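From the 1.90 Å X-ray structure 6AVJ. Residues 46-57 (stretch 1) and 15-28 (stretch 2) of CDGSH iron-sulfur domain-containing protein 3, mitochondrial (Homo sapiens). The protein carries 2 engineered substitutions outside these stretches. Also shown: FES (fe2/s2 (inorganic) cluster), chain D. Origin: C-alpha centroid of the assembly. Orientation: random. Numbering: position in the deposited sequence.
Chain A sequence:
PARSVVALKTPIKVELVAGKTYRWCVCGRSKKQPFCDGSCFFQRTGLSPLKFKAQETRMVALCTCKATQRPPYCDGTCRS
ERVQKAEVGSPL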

ATOM      1  N   GLY A  46      12.992   8.796   1.815  1.00 14.85           N
ATOM      2  CA  GLY A  46      13.004   9.284   0.451  1.00 19.23           C
ATOM      3  C   GLY A  46      11.758   8.943  -0.337  1.00 15.31           C
ATOM      4  O   GLY A  46      11.646   9.375  -1.490  1.00 17.74           O
ATOM      5  N   LEU A  47      10.837   8.152   0.229  1.00 16.23           N
ATOM      6  CA  LEU A  47       9.597   7.763  -0.452  1.00 14.83           C
ATOM      7  C   LEU A  47       8.493   8.696  -0.007  1.00 19.39           C
ATOM      8  O   LEU A  47       8.630   9.413   0.982  1.00 17.27           O
ATOM      9  CB  LEU A  47       9.242   6.301  -0.138  1.00 12.63           C
ATOM     10  CG  LEU A  47      10.311   5.287  -0.583  1.00 13.02           C
ATOM     11  CD1 LEU A  47      10.004   3.874  -0.027  1.00 13.05           C
ATOM     12  CD2 LEU A  47      10.486   5.250  -2.106  1.00 18.26           C
ATOM     13  N   SER A  48       7.395   8.711  -0.759  1.00 13.47           N
ATOM     14  CA  SER A  48       6.261   9.528  -0.376  1.00 12.06           C
ATOM     15  C   SER A  48       4.992   8.884  -0.938  1.00 13.29           C
ATOM     16  O   SER A  48       5.075   8.107  -1.888  1.00 11.07           O
ATOM     17  CB  SER A  48       6.421  10.978  -0.864  1.00 18.83           C
ATOM     18  OG  SER A  48       6.429  10.991  -2.246  1.00 28.06           O
ATOM     19  N   PRO A  49       3.830   9.123  -0.328  1.00 12.97           N
ATOM     20  CA  PRO A  49       2.645   8.308  -0.648  1.00 13.04           C
ATOM     21  C   PRO A  49       2.081   8.655  -2.022  1.00  9.11           C
ATOM     22  O   PRO A  49       2.325   9.737  -2.571  1.00 13.34           O
ATOM     23  CB  PRO A  49       1.662   8.669   0.471  1.00 14.92           C
ATOM     24  CG  PRO A  49       2.005  10.066   0.801  1.00 16.11           C
ATOM     25  CD  PRO A  49       3.537  10.067   0.752  1.00 16.41           C
ATOM     26  N   LEU A  50       1.387   7.687  -2.603  1.00 10.92           N
ATOM     27  CA  LEU A  50       0.735   7.858  -3.903  1.00 11.18           C
ATOM     28  C   LEU A  50      -0.605   8.543  -3.664  1.00 10.26           C
ATOM     29  O   LEU A  50      -1.569   7.930  -3.200  1.00 10.13           O
ATOM     30  CB  LEU A  50       0.596   6.510  -4.614  1.00 12.76           C
ATOM     31  CG  LEU A  50      -0.018   6.567  -6.040  1.00 14.82           C
ATOM     32  CD1 LEU A  50       1.003   7.136  -6.961  1.00 22.14           C
ATOM     33  CD2 LEU A  50      -0.380   5.156  -6.558  1.00 19.93           C
ATOM     34  N   LYS A  51      -0.667   9.840  -3.951  1.00 11.25           N
ATOM     35  CA  LYS A  51      -1.898  10.591  -3.723  1.00 13.68           C
ATOM     36  C   LYS A  51      -2.871  10.326  -4.868  1.00 14.34           C
ATOM     37  O   LYS A  51      -2.485  10.357  -6.047  1.00 14.33           O
ATOM     38  CB  LYS A  51      -1.606  12.091  -3.577  1.00 17.89           C
ATOM     39  CG  LYS A  51      -2.821  12.933  -3.132  1.00 19.65           C
ATOM     40  CD  LYS A  51      -2.463  14.409  -2.797  1.00 24.66           C
ATOM     41  CE  LYS A  51      -2.029  15.125  -4.036  1.00 30.87           C
ATOM     42  NZ  LYS A  51      -1.814  16.585  -3.768  1.00 38.59           N
ATOM     43  N   PHE A  52      -4.131  10.032  -4.525  1.00 12.17           N
ATOM     44  CA  PHE A  52      -5.163   9.829  -5.544  1.00 11.21           C
ATOM     45  C   PHE A  52      -6.517  10.297  -5.028  1.00 14.42           C
ATOM     46  O   PHE A  52      -6.788  10.315  -3.828  1.00 15.09           O
ATOM     47  CB  PHE A  52      -5.277   8.381  -6.055  1.00 15.58           C
ATOM     48  CG  PHE A  52      -5.775   7.377  -5.033  1.00 13.27           C
ATOM     49  CD1 PHE A  52      -4.922   6.895  -4.047  1.00 13.31           C
ATOM     50  CD2 PHE A  52      -7.088   6.910  -5.057  1.00 16.50           C
ATOM     51  CE1 PHE A  52      -5.354   5.955  -3.124  1.00 13.70           C
ATOM     52  CE2 PHE A  52      -7.529   5.985  -4.096  1.00 12.04           C
ATOM     53  CZ  PHE A  52      -6.670   5.507  -3.163  1.00 12.20           C
ATOM     54  N   LYS A  53      -7.369  10.691  -5.955  1.00 14.81           N
ATOM     55  CA  LYS A  53      -8.696  11.197  -5.608  1.00 18.02           C
ATOM     56  C   LYS A  53      -9.694  10.210  -6.172  1.00 16.36           C
ATOM     57  O   LYS A  53      -9.644   9.893  -7.363  1.00 19.41           O
ATOM     58  CB  LYS A  53      -8.966  12.588  -6.188  1.00 23.03           C
ATOM     59  CG  LYS A  53     -10.408  13.101  -5.863  1.00 25.30           C
ATOM     60  CD  LYS A  53     -10.702  14.540  -6.334  1.00 26.96           C
ATOM     61  CE  LYS A  53     -10.005  15.574  -5.480  1.00 30.77           C
ATOM     62  NZ  LYS A  53     -10.568  16.921  -5.757  1.00 41.33           N
ATOM     63  N   ALA A  54     -10.586   9.730  -5.333  1.00 14.75           N
ATOM     64  CA  ALA A  54     -11.532   8.714  -5.771  1.00 17.32           C
ATOM     65  C   ALA A  54     -12.530   9.331  -6.730  1.00 15.29           C
ATOM     66  O   ALA A  54     -13.098  10.372  -6.430  1.00 17.00           O
ATOM     67  CB  ALA A  54     -12.290   8.127  -4.579  1.00 14.17           C
ATOM     68  N   GLN A  55     -12.788   8.659  -7.847  1.00 17.22           N
ATOM     69  CA  GLN A  55     -13.732   9.181  -8.824  1.00 22.25           C
ATOM     70  C   GLN A  55     -15.145   8.671  -8.593  1.00 23.55           C
ATOM     71  O   GLN A  55     -16.094   9.305  -9.061  1.00 23.14           O
ATOM     72  CB  GLN A  55     -13.279   8.817 -10.242  1.00 25.13           C
ATOM     73  CG  GLN A  55     -11.858   9.317 -10.603  1.00 35.41           C
ATOM     74  CD  GLN A  55     -11.763  10.823 -10.714  1.00 38.43           C
ATOM     75  OE1 GLN A  55     -12.213  11.412 -11.697  1.00 40.62           O
ATOM     76  NE2 GLN A  55     -11.154  11.458  -9.711  1.00 35.94           N
ATOM     77  N   GLU A  56     -15.306   7.559  -7.874  1.00 17.24           N
ATOM     78  CA  GLU A  56     -16.619   6.985  -7.622  1.00 20.21           C
ATOM     79  C   GLU A  56     -16.637   6.341  -6.236  1.00 18.66           C
ATOM     80  O   GLU A  56     -15.597   5.993  -5.681  1.00 14.51           O
ATOM     81  CB  GLU A  56     -17.014   6.012  -8.742  1.00 25.21           C
ATOM     82  CG  GLU A  56     -16.005   5.025  -9.128  1.00 31.82           C
ATOM     83  CD  GLU A  56     -16.422   4.166 -10.343  1.00 40.58           C
ATOM     84  OE1 GLU A  56     -17.206   4.631 -11.205  1.00 49.33           O
ATOM     85  OE2 GLU A  56     -15.949   3.017 -10.430  1.00 47.23           O
ATOM     86  N   THR A  57     -17.820   6.282  -5.637  1.00 17.14           N
ATOM     87  CA  THR A  57     -17.987   5.625  -4.345  1.00 16.89           C
ATOM     88  C   THR A  57     -18.132   4.130  -4.596  1.00 14.21           C
ATOM     89  O   THR A  57     -19.029   3.708  -5.315  1.00 11.86           O
ATOM     90  CB  THR A  57     -19.180   6.206  -3.575  1.00 18.13           C
ATOM     91  OG1 THR A  57     -18.893   7.573  -3.225  1.00 15.36           O
ATOM     92  CG2 THR A  57     -19.461   5.372  -2.257  1.00 15.07           C
TER
HETATM   93 FE1  FES D 201       3.853   7.321   3.971  1.00 13.79          FE
HETATM   94 FE2  FES D 201       4.292   4.665   3.740  1.00 13.51          FE
HETATM   95  S1  FES D 201       4.207   6.112   2.106  1.00 12.13           S
HETATM   96  S2  FES D 201       3.881   5.798   5.576  1.00 11.52           S
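Stretch 2 (15-28) ELVAGKTYRWCVCG

Stretch 2 runs antiparallel to stretch 1 over most of its length. Its strand 21-24 pairs with strand 50-53; the two axes approach to 4.6 Å, and their N-to-C directions differ by 154°, short of the 180° of an ideal antiparallel pair. The CA register runs in opposite senses along the chains: Leu-50 lies opposite Trp-24 (CA to CA 5.0 Å), Lys-51 opposite Arg-23 (4.4 Å between CA atoms), Phe-52 opposite Tyr-22 (5.3 Å, CA to CA) and Lys-53 opposite Thr-21 (4.2 Å, CA to CA). The alternation of wide and narrow spacings marks hydrogen-bonded and non-hydrogen-bonded pairs.

The bonds confirm this. Tyr-22 N donates to Phe-52 O at 2.7 Å and Phe-52 N to Tyr-22 O at 2.8 Å, with angles at hydrogen of 171° and 169°. Trp-24 N reaches Leu-50 O at 3.0 Å, whereas Leu-50 N to Trp-24 O is longer, 3.1 Å, and more bent, at 151°. Between these pairs, Lys-51 CA approaches Tyr-22 O at 3.3 Å in a CA-H...O contact.

Before its strand, stretch 2 makes a type II beta turn from Val-17 to Lys-20, closed by Lys-20 N to Val-17 O at 3.0 Å. Gly-19 occupies phi 92°, psi -5°, where a CB would jam against the preceding carbonyl oxygen. Ala-54 grips the turn with both backbone polar atoms: Ala-54 N donates to Lys-20 O at 2.9 Å, and Ala-54 O accepts from Gly-19 N at 2.8 Å. Further along, Thr-57 OG1 accepts from Ala-18 N at 2.9 Å with an almost linear angle of 176°.

Side chains alternate between the sheet faces. On the face carrying Leu-50, Phe-52, Tyr-22 and Trp-24, Phe-52 loses 94 Å² to stretch 2, the largest share in either stretch. Tyr-22 CB lies over one face of its ring, 3.5 Å from Phe-52 CZ, while Trp-24 CB (4.1 Å from Phe-52 CE1) and Leu-16 CD1 (4.0 Å from Phe-52 CE2) sit at its edge. The Phe-52 and Tyr-22 rings are inclined by only 25°, but slid apart so that they barely overlap. Ala-54 CB points toward stretch 2, packing 3.9 Å from both Leu-16 CB and Tyr-22 CE1. Leu-50 CB meets the edge of the Trp-24 ring, 3.9 Å from CE3.

The other face bears Lys-51, Lys-53, Thr-21 and Arg-23. Lys-51 CD lies over one face of the Arg-23 guanidinium, 3.5 Å from Arg-23 NH2, so that the aliphatic chain rests on the planar group; the two like charges are also close, with Lys-51 NZ 4.5 Å from Arg-23 NH2. A water links Lys-53 NZ (3.1 Å from its oxygen) to Gly-19 O (2.9 Å from the same oxygen).

Near the cluster, Val-26 CG2 touches Ser-48 O at 3.4 Å, and Leu-47 CD1 packs on Cys-27 CB at 3.6 Å. Cys-25 SG and Cys-27 SG each bind FES FE2 at 2.4 Å.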

ATOM      1  N   GLU A  15     -13.933   1.293   1.587  1.00 14.54           N
ATOM      2  CA  GLU A  15     -14.994   2.003   0.874  1.00 12.35           C
ATOM      3  C   GLU A  15     -14.431   3.371   0.517  1.00 16.46           C
ATOM      4  O   GLU A  15     -14.292   4.236   1.388  1.00 22.12           O
ATOM      5  CB  GLU A  15     -16.266   2.105   1.721  1.00 15.31           C
ATOM      6  CG  GLU A  15     -17.342   2.803   0.915  1.00 16.43           C
ATOM      7  CD  GLU A  15     -18.707   2.822   1.582  1.00 26.22           C
ATOM      8  OE1 GLU A  15     -19.012   1.928   2.374  1.00 26.08           O
ATOM      9  OE2 GLU A  15     -19.465   3.736   1.261  1.00 26.31           O
ATOM     10  N   LEU A  16     -14.076   3.558  -0.749  1.00 13.47           N
ATOM     11  CA  LEU A  16     -13.710   4.892  -1.257  1.00 15.13           C
ATOM     12  C   LEU A  16     -14.936   5.769  -1.464  1.00 13.73           C
ATOM     13  O   LEU A  16     -15.981   5.284  -1.887  1.00 17.25           O
ATOM     14  CB  LEU A  16     -12.988   4.802  -2.589  1.00 15.13           C
ATOM     15  CG  LEU A  16     -11.700   3.989  -2.594  1.00 16.89           C
ATOM     16  CD1 LEU A  16     -11.023   4.074  -3.991  1.00 23.02           C
ATOM     17  CD2 LEU A  16     -10.804   4.393  -1.515  1.00 18.04           C
ATOM     18  N   VAL A  17     -14.779   7.062  -1.193  1.00 15.06           N
ATOM     19  CA  VAL A  17     -15.845   8.075  -1.276  1.00 13.29           C
ATOM     20  C   VAL A  17     -15.502   9.024  -2.419  1.00 15.65           C
ATOM     21  O   VAL A  17     -14.403   9.608  -2.437  1.00 16.31           O
ATOM     22  CB  VAL A  17     -15.980   8.835   0.051  1.00 17.55           C
ATOM     23  CG1 VAL A  17     -16.920  10.079  -0.127  1.00 16.59           C
ATOM     24  CG2 VAL A  17     -16.468   7.895   1.163  1.00 20.25           C
ATOM     25  N   ALA A  18     -16.389   9.102  -3.409  1.00 11.81           N
ATOM     26  CA  ALA A  18     -16.208   9.964  -4.571  1.00 14.10           C
ATOM     27  C   ALA A  18     -15.856  11.381  -4.127  1.00 12.99           C
ATOM     28  O   ALA A  18     -16.513  11.957  -3.252  1.00 14.03           O
ATOM     29  CB  ALA A  18     -17.491   9.971  -5.438  1.00 14.51           C
ATOM     30  N   GLY A  19     -14.755  11.898  -4.688  1.00 16.15           N
ATOM     31  CA  GLY A  19     -14.281  13.229  -4.414  1.00 13.39           C
ATOM     32  C   GLY A  19     -13.294  13.332  -3.291  1.00 17.86           C
ATOM     33  O   GLY A  19     -12.814  14.439  -2.995  1.00 14.66           O
ATOM     34  N   LYS A  20     -13.034  12.237  -2.603  1.00 15.77           N
ATOM     35  CA  LYS A  20     -12.184  12.285  -1.427  1.00 16.01           C
ATOM     36  C   LYS A  20     -10.772  11.943  -1.854  1.00 15.31           C
ATOM     37  O   LYS A  20     -10.571  11.089  -2.725  1.00 12.37           O
ATOM     38  CB  LYS A  20     -12.656  11.324  -0.348  1.00 17.96           C
ATOM     39  CG  LYS A  20     -11.901  11.457   0.947  1.00 20.33           C
ATOM     40  CD  LYS A  20     -12.694  10.771   2.059  1.00 24.00           C
ATOM     41  CE  LYS A  20     -11.887  10.580   3.326  1.00 23.99           C
ATOM     42  NZ  LYS A  20     -12.786  10.004   4.365  1.00 34.60           N
ATOM     43  N   THR A  21      -9.815  12.645  -1.274  1.00 15.68           N
ATOM     44  CA  THR A  21      -8.396  12.441  -1.585  1.00 13.58           C
ATOM     45  C   THR A  21      -7.781  11.450  -0.614  1.00 14.25           C
ATOM     46  O   THR A  21      -7.992  11.542   0.597  1.00 10.78           O
ATOM     47  CB  THR A  21      -7.612  13.760  -1.528  1.00 15.63           C
ATOM     48  OG1 THR A  21      -8.087  14.590  -2.574  1.00 17.46           O
ATOM     49  CG2 THR A  21      -6.106  13.515  -1.723  1.00 18.84           C
ATOM     50  N   TYR A  22      -7.029  10.494  -1.157  1.00 14.05           N
ATOM     51  CA  TYR A  22      -6.411   9.433  -0.383  1.00 11.80           C
ATOM     52  C   TYR A  22      -4.916   9.435  -0.670  1.00 11.33           C
ATOM     53  O   TYR A  22      -4.483   9.904  -1.734  1.00 13.21           O
ATOM     54  CB  TYR A  22      -7.014   8.057  -0.731  1.00 14.23           C
ATOM     55  CG  TYR A  22      -8.499   7.928  -0.408  1.00 13.04           C
ATOM     56  CD1 TYR A  22      -9.479   8.333  -1.320  1.00 11.69           C
ATOM     57  CD2 TYR A  22      -8.916   7.471   0.832  1.00 14.90           C
ATOM     58  CE1 TYR A  22     -10.841   8.255  -1.004  1.00 14.98           C
ATOM     59  CE2 TYR A  22     -10.295   7.364   1.146  1.00 17.22           C
ATOM     60  CZ  TYR A  22     -11.237   7.757   0.220  1.00 16.13           C
ATOM     61  OH  TYR A  22     -12.580   7.671   0.539  1.00 14.39           O
ATOM     62  N   ARG A  23      -4.143   8.864   0.271  1.00 11.50           N
ATOM     63  CA  ARG A  23      -2.667   8.782   0.175  1.00 11.04           C
ATOM     64  C   ARG A  23      -2.245   7.352   0.488  1.00  9.03           C
ATOM     65  O   ARG A  23      -2.217   6.940   1.651  1.00 11.28           O
ATOM     66  CB  ARG A  23      -1.990   9.774   1.101  1.00 13.49           C
ATOM     67  CG  ARG A  23      -2.168  11.251   0.624  1.00 18.94           C
ATOM     68  CD  ARG A  23      -1.684  12.258   1.624  1.00 20.57           C
ATOM     69  NE  ARG A  23      -1.765  13.613   1.062  1.00 24.63           N
ATOM     70  CZ  ARG A  23      -2.883  14.335   0.979  1.00 26.27           C
ATOM     71  NH1 ARG A  23      -4.035  13.858   1.438  1.00 22.03           N
ATOM     72  NH2 ARG A  23      -2.858  15.552   0.442  1.00 32.79           N
ATOM     73  N   TRP A  24      -1.994   6.582  -0.558  1.00  8.91           N
ATOM     74  CA  TRP A  24      -1.678   5.169  -0.393  1.00 11.22           C
ATOM     75  C   TRP A  24      -0.245   4.985   0.095  1.00 10.70           C
ATOM     76  O   TRP A  24       0.682   5.596  -0.433  1.00  9.79           O
ATOM     77  CB  TRP A  24      -1.831   4.435  -1.703  1.00  8.48           C
ATOM     78  CG  TRP A  24      -1.442   2.956  -1.681  1.00  6.75           C
ATOM     79  CD1 TRP A  24      -2.068   1.979  -0.997  1.00 10.40           C
ATOM     80  CD2 TRP A  24      -0.406   2.324  -2.430  1.00  8.55           C
ATOM     81  NE1 TRP A  24      -1.492   0.763  -1.260  1.00  9.73           N
ATOM     82  CE2 TRP A  24      -0.470   0.953  -2.156  1.00  8.99           C
ATOM     83  CE3 TRP A  24       0.540   2.776  -3.355  1.00  8.97           C
ATOM     84  CZ2 TRP A  24       0.449   0.038  -2.709  1.00 10.77           C
ATOM     85  CZ3 TRP A  24       1.410   1.887  -3.916  1.00 12.38           C
ATOM     86  CH2 TRP A  24       1.374   0.528  -3.584  1.00 10.29           C
ATOM     87  N   CYS A  25      -0.047   4.109   1.066  1.00 10.85           N
ATOM     88  CA  CYS A  25       1.312   3.927   1.557  1.00  9.14           C
ATOM     89  C   CYS A  25       2.101   3.111   0.535  1.00 11.31           C
ATOM     90  O   CYS A  25       1.753   1.963   0.224  1.00  9.39           O
ATOM     91  CB  CYS A  25       1.314   3.274   2.945  1.00 13.28           C
ATOM     92  SG  CYS A  25       2.956   2.744   3.499  1.00  9.56           S
ATOM     93  N   VAL A  26       3.167   3.709   0.005  1.00  9.22           N
ATOM     94  CA  VAL A  26       4.010   2.992  -0.947  1.00 10.70           C
ATOM     95  C   VAL A  26       5.170   2.274  -0.265  1.00 10.82           C
ATOM     96  O   VAL A  26       5.775   1.377  -0.880  1.00 10.99           O
ATOM     97  CB  VAL A  26       4.576   3.944  -2.016  1.00 12.35           C
ATOM     98  CG1 VAL A  26       3.487   4.808  -2.635  1.00 13.42           C
ATOM     99  CG2 VAL A  26       5.701   4.812  -1.435  1.00 12.14           C
ATOM    100  N   CYS A  27       5.545   2.687   0.943  1.00  9.72           N
ATOM    101  CA  CYS A  27       6.804   2.262   1.554  1.00 12.34           C
ATOM    102  C   CYS A  27       6.681   1.009   2.423  1.00 12.95           C
ATOM    103  O   CYS A  27       7.713   0.387   2.737  1.00 12.26           O
ATOM    104  CB  CYS A  27       7.419   3.414   2.385  1.00 14.36           C
ATOM    105  SG  CYS A  27       6.510   3.719   3.979  1.00 11.45           S
ATOM    106  N   GLY A  28       5.463   0.606   2.786  1.00 11.05           N
ATOM    107  CA  GLY A  28       5.216  -0.532   3.648  1.00 13.65           C
ATOM    108  C   GLY A  28       5.347  -0.295   5.146  1.00 12.15           C
ATOM    109  O   GLY A  28       5.123  -1.232   5.916  1.00 11.27           O
TER
HETATM  110  O   HOH W   1     -13.305  16.906  -4.377  1.00 26.80           O